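Local structure of CaaX farnesyltransferase beta subunit Ram1 (Aspergillus fumigatus, 4L9P) at residues C256-H261 against L319-L324; G326-V331 against F461-S466; G71-F76 against S402-T407; N99-L104 against A351-F356; P122-K127 against C163-D168. The protein probably transfers, as the peptide-binding zinc subunit of a heterodimeric farnesyltransferase, a farnesyl group from farnesyl diphosphate to a cysteine near the C terminus of target proteins. All blocks are in the same frame, centred on the assembly; numbering follows the deposited sequence.

Contact 1 (C256-H261 against L319-L324)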
# COMPACT_ATOMS: atom_id res chain seq x y z
N CYS B 256 4.76 -9.18 2.81
CA CYS B 256 4.36 -10.50 2.30
C CYS B 256 5.30 -11.61 2.78
O CYS B 256 4.81 -12.69 3.15
CB CYS B 256 4.34 -10.50 0.78
SG CYS B 256 3.04 -9.46 0.03
N ALA B 257 6.62 -11.34 2.79
CA ALA B 257 7.54 -12.36 3.27
C ALA B 257 7.26 -12.70 4.73
O ALA B 257 7.29 -13.88 5.13
CB ALA B 257 8.99 -11.88 3.11
N MET B 258 7.05 -11.67 5.55
CA MET B 258 6.87 -11.94 6.98
C MET B 258 5.53 -12.57 7.32
O MET B 258 5.47 -13.35 8.28
CB MET B 258 7.12 -10.70 7.80
CG MET B 258 8.61 -10.29 7.76
SD MET B 258 9.85 -11.65 8.16
CE MET B 258 9.25 -12.24 9.72
N VAL B 259 4.50 -12.30 6.55
CA VAL B 259 3.23 -13.01 6.76
C VAL B 259 3.41 -14.46 6.40
O VAL B 259 2.92 -15.34 7.14
CB VAL B 259 2.12 -12.38 5.91
CG1 VAL B 259 0.94 -13.35 5.77
CG2 VAL B 259 1.67 -11.07 6.56
N VAL B 260 4.04 -14.78 5.26
CA VAL B 260 4.30 -16.20 4.93
C VAL B 260 5.14 -16.87 6.03
O VAL B 260 4.84 -17.99 6.47
CB VAL B 260 5.00 -16.32 3.61
CG1 VAL B 260 5.53 -17.76 3.32
CG2 VAL B 260 4.02 -15.86 2.48
N HIS B 261 6.17 -16.14 6.48
CA HIS B 261 7.07 -16.69 7.52
C HIS B 261 6.27 -17.01 8.77
O HIS B 261 6.44 -18.10 9.37
CB HIS B 261 8.14 -15.64 7.76
CG HIS B 261 9.24 -16.08 8.67
ND1 HIS B 261 9.07 -16.27 10.03
CD2 HIS B 261 10.53 -16.44 8.38
CE1 HIS B 261 10.23 -16.70 10.54
NE2 HIS B 261 11.12 -16.81 9.56
N LEU B 319 3.00 -1.02 8.70
CA LEU B 319 2.45 -1.08 10.06
C LEU B 319 2.07 -2.52 10.40
O LEU B 319 2.31 -2.98 11.53
CB LEU B 319 1.21 -0.20 10.17
CG LEU B 319 1.53 1.31 10.11
CD1 LEU B 319 0.24 2.12 9.90
CD2 LEU B 319 2.31 1.74 11.40
N ALA B 320 1.49 -3.26 9.44
CA ALA B 320 1.14 -4.65 9.70
C ALA B 320 2.44 -5.44 9.94
O ALA B 320 2.50 -6.29 10.84
CB ALA B 320 0.35 -5.26 8.50
N CYS B 321 3.49 -5.19 9.14
CA CYS B 321 4.75 -5.90 9.36
C CYS B 321 5.31 -5.56 10.75
O CYS B 321 5.80 -6.47 11.44
CB CYS B 321 5.75 -5.49 8.25
SG CYS B 321 7.18 -6.58 8.23
N LEU B 322 5.25 -4.28 11.18
CA LEU B 322 5.75 -3.92 12.54
C LEU B 322 4.99 -4.70 13.61
O LEU B 322 5.60 -5.17 14.58
CB LEU B 322 5.60 -2.42 12.83
CG LEU B 322 6.64 -1.56 12.12
CD1 LEU B 322 6.28 -0.10 12.39
CD2 LEU B 322 8.08 -1.82 12.57
N CYS B 323 3.68 -4.89 13.40
CA CYS B 323 2.89 -5.62 14.38
C CYS B 323 3.14 -7.13 14.34
O CYS B 323 2.64 -7.85 15.24
CB CYS B 323 1.38 -5.30 14.18
SG CYS B 323 1.06 -3.53 14.64
N LEU B 324 3.85 -7.66 13.34
CA LEU B 324 4.36 -9.04 13.42
C LEU B 324 5.64 -9.16 14.26
O LEU B 324 6.12 -10.29 14.54
CB LEU B 324 4.70 -9.52 11.98
CG LEU B 324 3.50 -9.82 11.13
CD1 LEU B 324 4.00 -10.13 9.74
CD2 LEU B 324 2.76 -11.05 11.66

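Contact 2 (G326-V331 against F461-S466)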
# COMPACT_ATOMS: atom_id res chain seq x y z
N GLY B 326 6.19 -7.45 17.37
CA GLY B 326 5.99 -7.28 18.82
C GLY B 326 4.66 -6.60 19.02
O GLY B 326 3.85 -6.51 18.07
N ARG B 327 4.40 -6.16 20.26
CA ARG B 327 3.11 -5.54 20.56
C ARG B 327 3.03 -4.19 19.87
O ARG B 327 4.01 -3.45 19.82
CB ARG B 327 3.00 -5.35 22.06
CG ARG B 327 2.89 -6.68 22.78
CD ARG B 327 2.73 -6.48 24.26
NE ARG B 327 2.27 -7.73 24.90
CZ ARG B 327 1.70 -7.81 26.12
NH1 ARG B 327 1.53 -6.73 26.89
NH2 ARG B 327 1.32 -8.99 26.60
N PRO B 328 1.85 -3.82 19.33
CA PRO B 328 1.72 -2.54 18.61
C PRO B 328 2.16 -1.32 19.41
O PRO B 328 2.86 -0.43 18.91
CB PRO B 328 0.23 -2.48 18.30
CG PRO B 328 -0.18 -3.93 18.18
CD PRO B 328 0.63 -4.64 19.28
N GLU B 329 1.84 -1.29 20.72
CA GLU B 329 2.18 -0.12 21.52
C GLU B 329 3.68 -0.05 21.87
O GLU B 329 4.15 0.96 22.40
CB GLU B 329 1.33 -0.13 22.84
CG GLU B 329 1.69 -1.31 23.78
CD GLU B 329 0.94 -2.63 23.56
OE1 GLU B 329 0.47 -2.91 22.42
OE2 GLU B 329 0.85 -3.45 24.54
N VAL B 330 4.41 -1.12 21.57
CA VAL B 330 5.87 -1.08 21.71
C VAL B 330 6.49 -0.75 20.38
O VAL B 330 7.26 0.22 20.26
CB VAL B 330 6.42 -2.44 22.23
CG1 VAL B 330 7.97 -2.46 22.23
CG2 VAL B 330 5.85 -2.69 23.66
N VAL B 331 6.12 -1.50 19.34
CA VAL B 331 6.89 -1.41 18.12
C VAL B 331 6.51 -0.16 17.32
O VAL B 331 7.39 0.53 16.85
CB VAL B 331 6.71 -2.71 17.27
CG1 VAL B 331 7.59 -2.67 16.07
CG2 VAL B 331 7.00 -3.96 18.12
N PHE B 461 6.04 -13.89 17.22
CA PHE B 461 4.88 -13.30 16.62
C PHE B 461 3.75 -13.43 17.63
O PHE B 461 2.60 -13.48 17.22
CB PHE B 461 4.53 -14.12 15.36
CG PHE B 461 5.61 -14.12 14.31
CD1 PHE B 461 5.81 -13.01 13.47
CD2 PHE B 461 6.36 -15.22 14.09
CE1 PHE B 461 6.82 -12.99 12.46
CE2 PHE B 461 7.42 -15.22 13.11
CZ PHE B 461 7.61 -14.14 12.24
N SER B 462 4.03 -13.46 18.94
CA SER B 462 2.95 -13.79 19.87
C SER B 462 1.81 -12.77 19.82
O SER B 462 0.62 -13.16 19.82
CB SER B 462 3.50 -13.98 21.29
OG SER B 462 2.50 -14.31 22.21
N SER B 463 2.15 -11.49 19.74
CA SER B 463 1.12 -10.47 19.72
C SER B 463 0.25 -10.61 18.47
O SER B 463 -0.98 -10.44 18.51
CB SER B 463 1.79 -9.10 19.79
OG SER B 463 0.83 -8.06 19.72
N ALA B 464 0.87 -10.94 17.34
CA ALA B 464 0.11 -11.07 16.08
C ALA B 464 -0.96 -12.12 16.17
O ALA B 464 -1.96 -12.03 15.48
CB ALA B 464 1.04 -11.43 14.91
N PHE B 465 -0.74 -13.12 17.03
CA PHE B 465 -1.73 -14.19 17.22
C PHE B 465 -2.62 -13.96 18.45
O PHE B 465 -3.29 -14.91 18.91
CB PHE B 465 -1.07 -15.58 17.19
CG PHE B 465 -0.51 -15.91 15.81
CD1 PHE B 465 -1.38 -16.28 14.78
CD2 PHE B 465 0.85 -15.78 15.51
CE1 PHE B 465 -0.91 -16.53 13.48
CE2 PHE B 465 1.32 -16.03 14.18
CZ PHE B 465 0.45 -16.40 13.20
N SER B 466 -2.61 -12.74 18.96
CA SER B 466 -3.39 -12.38 20.15
C SER B 466 -4.59 -11.52 19.78
O SER B 466 -5.38 -11.16 20.65
CB SER B 466 -2.50 -11.64 21.14
OG SER B 466 -2.35 -10.28 20.76

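Contact 3 (G71-F76 against S402-T407)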
# COMPACT_ATOMS: atom_id res chain seq x y z
N GLY B 71 -32.18 10.73 6.35
CA GLY B 71 -31.14 10.17 7.20
C GLY B 71 -29.71 10.45 6.69
O GLY B 71 -28.75 9.95 7.30
N ILE B 72 -29.60 11.24 5.62
CA ILE B 72 -28.27 11.53 5.01
C ILE B 72 -27.85 12.93 5.40
O ILE B 72 -28.44 13.92 4.96
CB ILE B 72 -28.33 11.42 3.48
CG1 ILE B 72 -28.86 10.06 3.07
CG2 ILE B 72 -26.90 11.66 2.86
CD1 ILE B 72 -29.13 9.95 1.62
N PRO B 73 -26.79 13.06 6.22
CA PRO B 73 -26.31 14.38 6.66
C PRO B 73 -25.79 15.24 5.50
O PRO B 73 -25.27 14.70 4.50
CB PRO B 73 -25.13 14.02 7.58
CG PRO B 73 -25.45 12.68 8.07
CD PRO B 73 -26.11 11.96 6.93
N ALA B 74 -25.89 16.56 5.65
CA ALA B 74 -25.39 17.48 4.65
C ALA B 74 -23.92 17.24 4.26
O ALA B 74 -23.53 17.52 3.12
CB ALA B 74 -25.55 18.91 5.15
N LEU B 75 -23.13 16.74 5.20
CA LEU B 75 -21.69 16.53 4.94
C LEU B 75 -21.51 15.61 3.72
O LEU B 75 -20.48 15.71 3.02
CB LEU B 75 -21.08 15.84 6.19
CG LEU B 75 -19.59 15.50 6.13
CD1 LEU B 75 -18.78 16.81 6.00
CD2 LEU B 75 -19.19 14.73 7.44
N PHE B 76 -22.46 14.71 3.48
CA PHE B 76 -22.34 13.76 2.37
C PHE B 76 -23.15 14.15 1.14
O PHE B 76 -23.28 13.36 0.20
CB PHE B 76 -22.75 12.37 2.86
CG PHE B 76 -21.94 11.93 4.02
CD1 PHE B 76 -20.61 11.52 3.78
CD2 PHE B 76 -22.43 11.93 5.32
CE1 PHE B 76 -19.79 11.13 4.84
CE2 PHE B 76 -21.62 11.51 6.38
CZ PHE B 76 -20.31 11.11 6.16
N SER B 402 -13.97 8.34 10.30
CA SER B 402 -15.43 8.25 10.20
C SER B 402 -15.86 6.92 9.62
O SER B 402 -15.80 6.69 8.39
CB SER B 402 -15.97 9.42 9.33
OG SER B 402 -17.38 9.23 9.14
N ARG B 403 -16.39 6.04 10.48
CA ARG B 403 -16.95 4.79 9.98
C ARG B 403 -18.18 5.03 9.11
O ARG B 403 -18.39 4.34 8.11
CB ARG B 403 -17.30 3.85 11.16
CG ARG B 403 -16.07 3.28 11.90
CD ARG B 403 -16.52 2.20 13.00
NE ARG B 403 -17.41 2.70 13.99
CZ ARG B 403 -18.59 2.18 14.28
NH1 ARG B 403 -19.07 1.03 13.71
NH2 ARG B 403 -19.29 2.77 15.23
N GLU B 404 -18.96 6.05 9.46
CA GLU B 404 -20.14 6.40 8.66
C GLU B 404 -19.67 6.75 7.23
O GLU B 404 -20.26 6.27 6.27
CB GLU B 404 -20.85 7.63 9.27
CG GLU B 404 -21.95 8.15 8.35
CD GLU B 404 -22.81 9.27 8.92
OE1 GLU B 404 -22.47 9.77 10.00
OE2 GLU B 404 -23.86 9.55 8.29
N GLY B 405 -18.69 7.65 7.12
CA GLY B 405 -18.23 8.04 5.78
C GLY B 405 -17.76 6.87 4.93
O GLY B 405 -18.12 6.72 3.76
N LEU B 406 -16.97 6.00 5.54
CA LEU B 406 -16.44 4.87 4.77
C LEU B 406 -17.54 3.94 4.32
O LEU B 406 -17.54 3.41 3.22
CB LEU B 406 -15.37 4.14 5.60
CG LEU B 406 -14.73 2.99 4.86
CD1 LEU B 406 -14.03 3.48 3.59
CD2 LEU B 406 -13.77 2.18 5.79
N THR B 407 -18.50 3.72 5.25
CA THR B 407 -19.59 2.83 4.96
C THR B 407 -20.49 3.39 3.84
O THR B 407 -20.91 2.66 2.93
CB THR B 407 -20.44 2.64 6.21
OG1 THR B 407 -19.62 2.02 7.20
CG2 THR B 407 -21.58 1.66 5.91

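Contact 4 (N99-L104 against A351-F356)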
# COMPACT_ATOMS: atom_id res chain seq x y z
N ASN B 99 -18.60 14.88 -8.24
CA ASN B 99 -19.88 14.97 -8.96
C ASN B 99 -20.42 13.64 -9.36
O ASN B 99 -21.67 13.48 -9.39
CB ASN B 99 -19.72 15.87 -10.17
CG ASN B 99 -19.49 17.32 -9.76
OD1 ASN B 99 -19.77 17.68 -8.61
ND2 ASN B 99 -18.91 18.12 -10.64
N LYS B 100 -19.58 12.66 -9.64
CA LYS B 100 -20.07 11.29 -9.85
C LYS B 100 -20.59 10.63 -8.57
O LYS B 100 -21.56 9.85 -8.60
CB LYS B 100 -18.97 10.41 -10.45
CG LYS B 100 -18.63 10.73 -11.90
CD LYS B 100 -17.49 9.84 -12.39
CE LYS B 100 -17.04 10.32 -13.78
NZ LYS B 100 -15.91 9.60 -14.40
N CYS B 101 -19.97 10.96 -7.44
CA CYS B 101 -20.39 10.31 -6.20
C CYS B 101 -21.65 10.92 -5.64
O CYS B 101 -22.43 10.19 -5.03
CB CYS B 101 -19.27 10.46 -5.16
SG CYS B 101 -17.86 9.40 -5.43
N LEU B 102 -21.93 12.20 -5.85
CA LEU B 102 -23.06 12.87 -5.13
C LEU B 102 -24.42 12.22 -5.35
O LEU B 102 -25.11 11.99 -4.39
CB LEU B 102 -23.07 14.40 -5.37
CG LEU B 102 -22.03 15.14 -4.51
CD1 LEU B 102 -21.89 16.54 -5.02
CD2 LEU B 102 -22.46 15.14 -3.02
N PRO B 103 -24.79 11.89 -6.60
CA PRO B 103 -26.15 11.28 -6.73
C PRO B 103 -26.21 9.94 -6.05
O PRO B 103 -27.28 9.50 -5.59
CB PRO B 103 -26.34 11.10 -8.24
CG PRO B 103 -25.05 11.51 -8.85
CD PRO B 103 -24.19 12.25 -7.89
N LEU B 104 -25.11 9.19 -6.04
CA LEU B 104 -25.08 7.89 -5.37
C LEU B 104 -25.10 8.05 -3.85
O LEU B 104 -25.84 7.30 -3.16
CB LEU B 104 -23.82 7.14 -5.83
CG LEU B 104 -23.84 6.74 -7.33
CD1 LEU B 104 -22.40 6.48 -7.76
CD2 LEU B 104 -24.65 5.50 -7.53
N ALA B 351 -14.62 14.20 2.43
CA ALA B 351 -16.10 14.40 2.36
C ALA B 351 -16.32 15.27 1.15
O ALA B 351 -15.51 16.15 0.91
CB ALA B 351 -16.64 15.08 3.62
N PRO B 352 -17.39 15.05 0.37
CA PRO B 352 -18.52 14.18 0.73
C PRO B 352 -18.33 12.70 0.39
O PRO B 352 -19.16 11.88 0.79
CB PRO B 352 -19.71 14.77 -0.13
CG PRO B 352 -18.94 15.29 -1.36
CD PRO B 352 -17.68 15.92 -0.79
N GLU B 353 -17.29 12.31 -0.37
CA GLU B 353 -17.23 10.91 -0.81
C GLU B 353 -17.27 9.92 0.34
O GLU B 353 -17.93 8.88 0.22
CB GLU B 353 -15.88 10.65 -1.57
CG GLU B 353 -15.66 11.53 -2.79
CD GLU B 353 -14.79 12.74 -2.48
OE1 GLU B 353 -15.18 13.59 -1.65
OE2 GLU B 353 -13.71 12.85 -3.08
N GLY B 354 -16.55 10.20 1.43
CA GLY B 354 -16.51 9.34 2.62
C GLY B 354 -15.41 8.30 2.58
O GLY B 354 -15.10 7.77 3.65
N GLY B 355 -14.90 7.94 1.39
CA GLY B 355 -13.82 6.96 1.32
C GLY B 355 -12.43 7.54 1.52
O GLY B 355 -12.26 8.71 1.90
N PHE B 356 -11.46 6.65 1.32
CA PHE B 356 -10.06 7.04 1.53
C PHE B 356 -9.35 7.12 0.22
O PHE B 356 -9.49 6.29 -0.69
CB PHE B 356 -9.30 5.97 2.36
CG PHE B 356 -9.92 5.65 3.70
CD1 PHE B 356 -10.09 6.64 4.67
CD2 PHE B 356 -10.24 4.36 4.00
CE1 PHE B 356 -10.62 6.32 5.93
CE2 PHE B 356 -10.71 4.01 5.28
CZ PHE B 356 -10.92 4.98 6.24

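Contact 5 (P122-K127 against C163-D168)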
# COMPACT_ATOMS: atom_id res chain seq x y z
N PRO B 122 -28.09 2.12 0.67
CA PRO B 122 -28.55 0.83 0.13
C PRO B 122 -27.95 -0.37 0.84
O PRO B 122 -26.83 -0.35 1.36
CB PRO B 122 -28.14 0.88 -1.36
CG PRO B 122 -27.11 1.94 -1.43
CD PRO B 122 -27.27 2.88 -0.28
N ALA B 123 -28.68 -1.46 0.84
CA ALA B 123 -28.15 -2.71 1.36
C ALA B 123 -26.92 -3.17 0.60
O ALA B 123 -26.77 -2.94 -0.62
CB ALA B 123 -29.24 -3.82 1.16
N LEU B 124 -26.10 -3.93 1.29
CA LEU B 124 -25.06 -4.71 0.62
C LEU B 124 -25.78 -5.77 -0.24
O LEU B 124 -26.59 -6.57 0.27
CB LEU B 124 -24.16 -5.36 1.66
CG LEU B 124 -23.00 -6.20 1.07
CD1 LEU B 124 -22.00 -5.35 0.26
CD2 LEU B 124 -22.29 -7.02 2.15
N GLN B 125 -25.44 -5.80 -1.52
CA GLN B 125 -26.11 -6.69 -2.51
C GLN B 125 -25.44 -8.07 -2.48
O GLN B 125 -24.70 -8.46 -3.39
CB GLN B 125 -26.14 -6.04 -3.92
CG GLN B 125 -26.94 -4.70 -3.91
CD GLN B 125 -28.42 -4.86 -3.55
OE1 GLN B 125 -29.10 -5.81 -4.02
NE2 GLN B 125 -28.94 -3.94 -2.69
N ARG B 126 -25.67 -8.80 -1.36
CA ARG B 126 -24.91 -10.01 -1.08
C ARG B 126 -25.02 -11.05 -2.18
O ARG B 126 -24.01 -11.59 -2.63
CB ARG B 126 -25.35 -10.66 0.25
CG ARG B 126 -25.35 -9.68 1.43
CD ARG B 126 -25.79 -10.25 2.88
NE ARG B 126 -24.79 -11.16 3.37
CZ ARG B 126 -24.04 -10.96 4.41
NH1 ARG B 126 -24.24 -9.93 5.23
NH2 ARG B 126 -23.11 -11.84 4.63
N LYS B 127 -26.24 -11.32 -2.65
CA LYS B 127 -26.36 -12.35 -3.67
C LYS B 127 -25.64 -11.95 -4.98
O LYS B 127 -24.97 -12.77 -5.61
CB LYS B 127 -27.87 -12.65 -3.90
CG LYS B 127 -28.13 -13.44 -5.14
CD LYS B 127 -29.64 -13.73 -5.30
CE LYS B 127 -29.94 -14.45 -6.61
NZ LYS B 127 -31.40 -14.78 -6.56
N CYS B 163 -15.53 -15.67 1.82
CA CYS B 163 -15.46 -15.79 3.29
C CYS B 163 -16.10 -14.59 3.98
O CYS B 163 -16.94 -14.80 4.89
CB CYS B 163 -14.03 -15.95 3.82
SG CYS B 163 -13.27 -17.51 3.47
N LEU B 164 -15.79 -13.38 3.56
CA LEU B 164 -16.41 -12.20 4.17
C LEU B 164 -17.94 -12.27 4.13
O LEU B 164 -18.61 -11.97 5.08
CB LEU B 164 -15.90 -10.95 3.42
CG LEU B 164 -14.45 -10.63 3.84
CD1 LEU B 164 -13.82 -9.74 2.73
CD2 LEU B 164 -14.44 -9.85 5.14
N LEU B 165 -18.45 -12.69 2.98
CA LEU B 165 -19.90 -12.80 2.77
C LEU B 165 -20.52 -14.02 3.45
O LEU B 165 -21.74 -14.21 3.34
CB LEU B 165 -20.18 -12.85 1.26
CG LEU B 165 -20.00 -11.48 0.61
CD1 LEU B 165 -19.86 -11.64 -0.89
CD2 LEU B 165 -21.20 -10.50 0.92
N GLY B 166 -19.72 -14.83 4.13
CA GLY B 166 -20.29 -15.89 4.97
C GLY B 166 -20.36 -17.23 4.32
O GLY B 166 -21.07 -18.12 4.87
N GLU B 167 -19.69 -17.43 3.18
CA GLU B 167 -19.63 -18.76 2.57
C GLU B 167 -18.66 -19.67 3.27
O GLU B 167 -17.63 -19.22 3.83
CB GLU B 167 -19.28 -18.72 1.09
CG GLU B 167 -20.19 -17.81 0.30
CD GLU B 167 -21.56 -18.41 0.12
OE1 GLU B 167 -21.75 -19.21 -0.84
OE2 GLU B 167 -22.47 -18.12 0.94
N ASP B 168 -18.95 -20.97 3.17
CA ASP B 168 -18.00 -21.98 3.62
C ASP B 168 -17.18 -22.32 2.38
O ASP B 168 -17.74 -22.78 1.43
CB ASP B 168 -18.79 -23.23 4.07
CG ASP B 168 -17.93 -24.39 4.43
OD1 ASP B 168 -16.70 -24.37 4.28
OD2 ASP B 168 -18.51 -25.39 4.87
O HOH W 1 -21.22 -12.66 6.15
O HOH W 2 -24.75 -13.57 1.92

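Contact 1 (C256-H261 against L319-L324)
Leu324, near the C-terminal end of helix 312-323, packs against the side of helix 251-263 and sets its CD1 methyl between Met258 and Val259. The methyl comes closest to the first carbon of the methionine, Leu324 CD1 to Met258 CB at 3.7 Å, and lies nearly as close to the backbone, with Leu324 CD1 to Val259 N at 3.9 Å. On the valine one branch takes part: Val259 CG2 meets Leu324 CD1 at 4.1 Å, the two side chains crossing obliquely.

The second touch is made by sulfur. Cys321, with SG anti to its backbone N (chi1 -167°), brings the sulfur alongside the start of the methionine chain, Cys321 SG to Met258 CG at 4.0 Å. Beyond CG the methionine folds at both following torsions and does not run straight out; its far end packs on Phe461. Leu288 of helix 288-293 touches both Met258 and Cys321 and so adjoins the sulfur contact.

No hydrogen bond joins the two segments, and all four touching residues are buried, so the grip is purely apolar. Two residues before Met258, Cys256 touches the bound farnesyl diphosphate analogue. The contact joins two helices of the alpha-alpha toroid, the fold of protein prenyltransferase beta subunits.

Contact 2 (G326-V331 against F461-S466)
Ser463 packs its side chain against the turn that leads into helix 328-335, meeting three consecutive residues there. Its hydroxyl oxygen lies 3.5 Å from Arg327 CA, measured from Ser463 OG, and Ser463 OG is also 3.5 Å from Pro328 CD. The methylene touches the glycine carbonyl, Ser463 CB to Gly326 O at 3.7 Å. The arginine adds the base of its chain, Arg327 CG approaching Ser463 OG to 3.9 Å; from there the chain runs extended toward NE. Ser463 OG is anti to its own backbone N (chi1 178°), the torsion that sends the oxygen across to Arg327 and Pro328. No hydrogen bond spans the two segments, and the contact is one of van der Waals packing.

The first of these segments is the short link between two successive helices of the alpha-alpha toroid, 312-323 and 328-335. Gly326 follows the first helix and leaves helical geometry with positive phi, while Arg327 is the N-cap of the second, its carbonyl oxygen accepting from both Val330 N and Val331 N. Pro328 also packs back on Cys323 of the first helix.

On the other segment, Ser463 O accepts from Ser466 N at 2.9 Å, and in one of the two conformers of Ser466 its hydroxyl bonds to the same oxygen as well. Farther out, the loop is held by Ser454 OG on Ser462 O and by His495 NE2 on Ala464 O. Phe461 packs on Ala262 of helix 251-263.

Contact 3 (G71-F76 against S402-T407)
The ring of Phe76 meets both Glu404 and Gly405, each at an oblique angle. Its CE2 corner lies 3.5 Å from Glu404 OE2, with the ring and carboxylate planes turned 42° apart, while Phe76 CE1, on the other side of CZ, is 3.6 Å from Gly405 CA. One face of the ring carries Leu75 CB, 4.2 Å above the plane and offset toward the rim. The side chain of Glu404 is extended, with CG anti to the backbone N (chi1 171°), and so carries the carboxylate out from helix 403-413 to the proline as well: Glu404 OE2 to Pro73 CG is 3.5 Å.

The helix begins here. Ser402 is its N-cap, and Ser402 OG accepts from Gly405 N at 2.9 Å along a fairly straight bond (163°). Across the subunit boundary, Ile341 of the alpha subunit packs on both Phe76 and Ser402.

Glu404 OE2 pairs with Arg408 NE in a salt bridge, and the same arginine also packs on Pro73 and Phe76. The buried carboxylate thus has its charge answered by its own helix, which probably favours the ionised form, while its contacts with the proline and ring carbons are packing, without a hydrogen bond across the segments.

Contact 4 (N99-L104 against A351-F356)
A glycine-containing loop of the alpha-alpha toroid, running from helix 338-346 toward helix 368-371, here lies against helix 89-105 of the N-terminal part of the chain. Pro352 and Glu353 are the loop residues that touch the helix. Leu102 lays its CD2 methyl on the proline ring, 3.9 Å from Leu102 CD2 to Pro352 CG and 4.0 Å from Leu102 CD2 to Pro352 CB, and the two side chains cross at about a right angle. A cis peptide bond precedes Pro352.

Next to this, the sulfur of Cys101 touches the aliphatic part of the glutamate, with Cys101 SG to Glu353 CG at 4.0 Å. Glu353 has CG beside its backbone N (chi1 -58°) and then bends at chi2 (97°), so that the methylene faces the cysteine while the carboxylate turns off in another direction. Its oxygen OE2 is held by Gln94 NE2, from an earlier turn of helix 89-105; the polar end therefore also binds that helix, though at a different point from its CG. Gly354 follows with positive phi, a backbone conformation that glycine adopts readily.

No hydrogen bond links the two segments themselves. The helix is kinked at Pro103, whose nitrogen makes no bond to the turn before. Val98 of this helix touches both Pro352 and Glu353, and Leu105 touches Pro352. Cys101 also meets Tyr409 and Cys413 of helix 403-413, and Leu104 packs on Cys413, so helix 89-105 rests on both the loop and that helix.

Contact 5 (P122-K127 against C163-D168)
Arg126 and Leu165 face each other where helix 126-135 starts and helix 151-164 has just ended, their CA atoms 6.9 Å apart. Helix 151-164 ends in a Schellman motif: Gly166 leaves helical geometry with positive phi, and Gly166 N bonds back to Cys163 O. Across the contact, Gln125 is the N-cap of helix 126-135 and the centre of an inverse gamma turn. Both segments belong to the alpha-alpha toroid.

The arginine closes the gap. Its chain bends at chi3 (69°), bringing the guanidinium over to the helix end, where Arg126 NH2 donates to Leu165 O at 3.0 Å. The oxygen lies in the guanidinium plane, but seen from the carbonyl the donor stands well above its plane, and the N-H...O angle is 146°. Leu165 CD2 lies over one face of the same guanidinium. The leucine also meets Leu124, methyl to methyl, Leu165 CD2 to Leu124 CD2 at 3.8 Å.

The terminal nitrogen NH1 is taken up by the carbonyl oxygens of Asn488 and Arg490, so that the charged group is gripped by backbone carbonyls from separate parts of the chain. Two waters also lie at its edge, in plane. One accepts from Arg126 NH2 at 2.6 Å and donates to Leu164 O at 2.9 Å, bridging to the last turn of helix 151-164. The second accepts from Arg126 NE at 2.8 Å and makes a weak bond to Leu165 O.

In the fold
From the N terminus, 71-76 opens contact 3 and 99-104 opens contact 4; both wait more than 240 residues for their partners. Contact 5 closes first, a short loop from 122-127 to 163-168, followed in series by contact 1, from 256-261 to 319-324. Contacts 5 and 1 thus fall within the long loops of contacts 3 and 4. Contact 4 closes at 351-356 and lies within contact 3, which closes at 402-407. Contact 2 opens at 326-331 and closes last, at 461-466, so it crosses both. In space, contacts 1 and 2 adjoin, joined through Phe461, and contacts 3 and 4 touch at Phe76 and Pro352, tying the N-terminal region to the toroid.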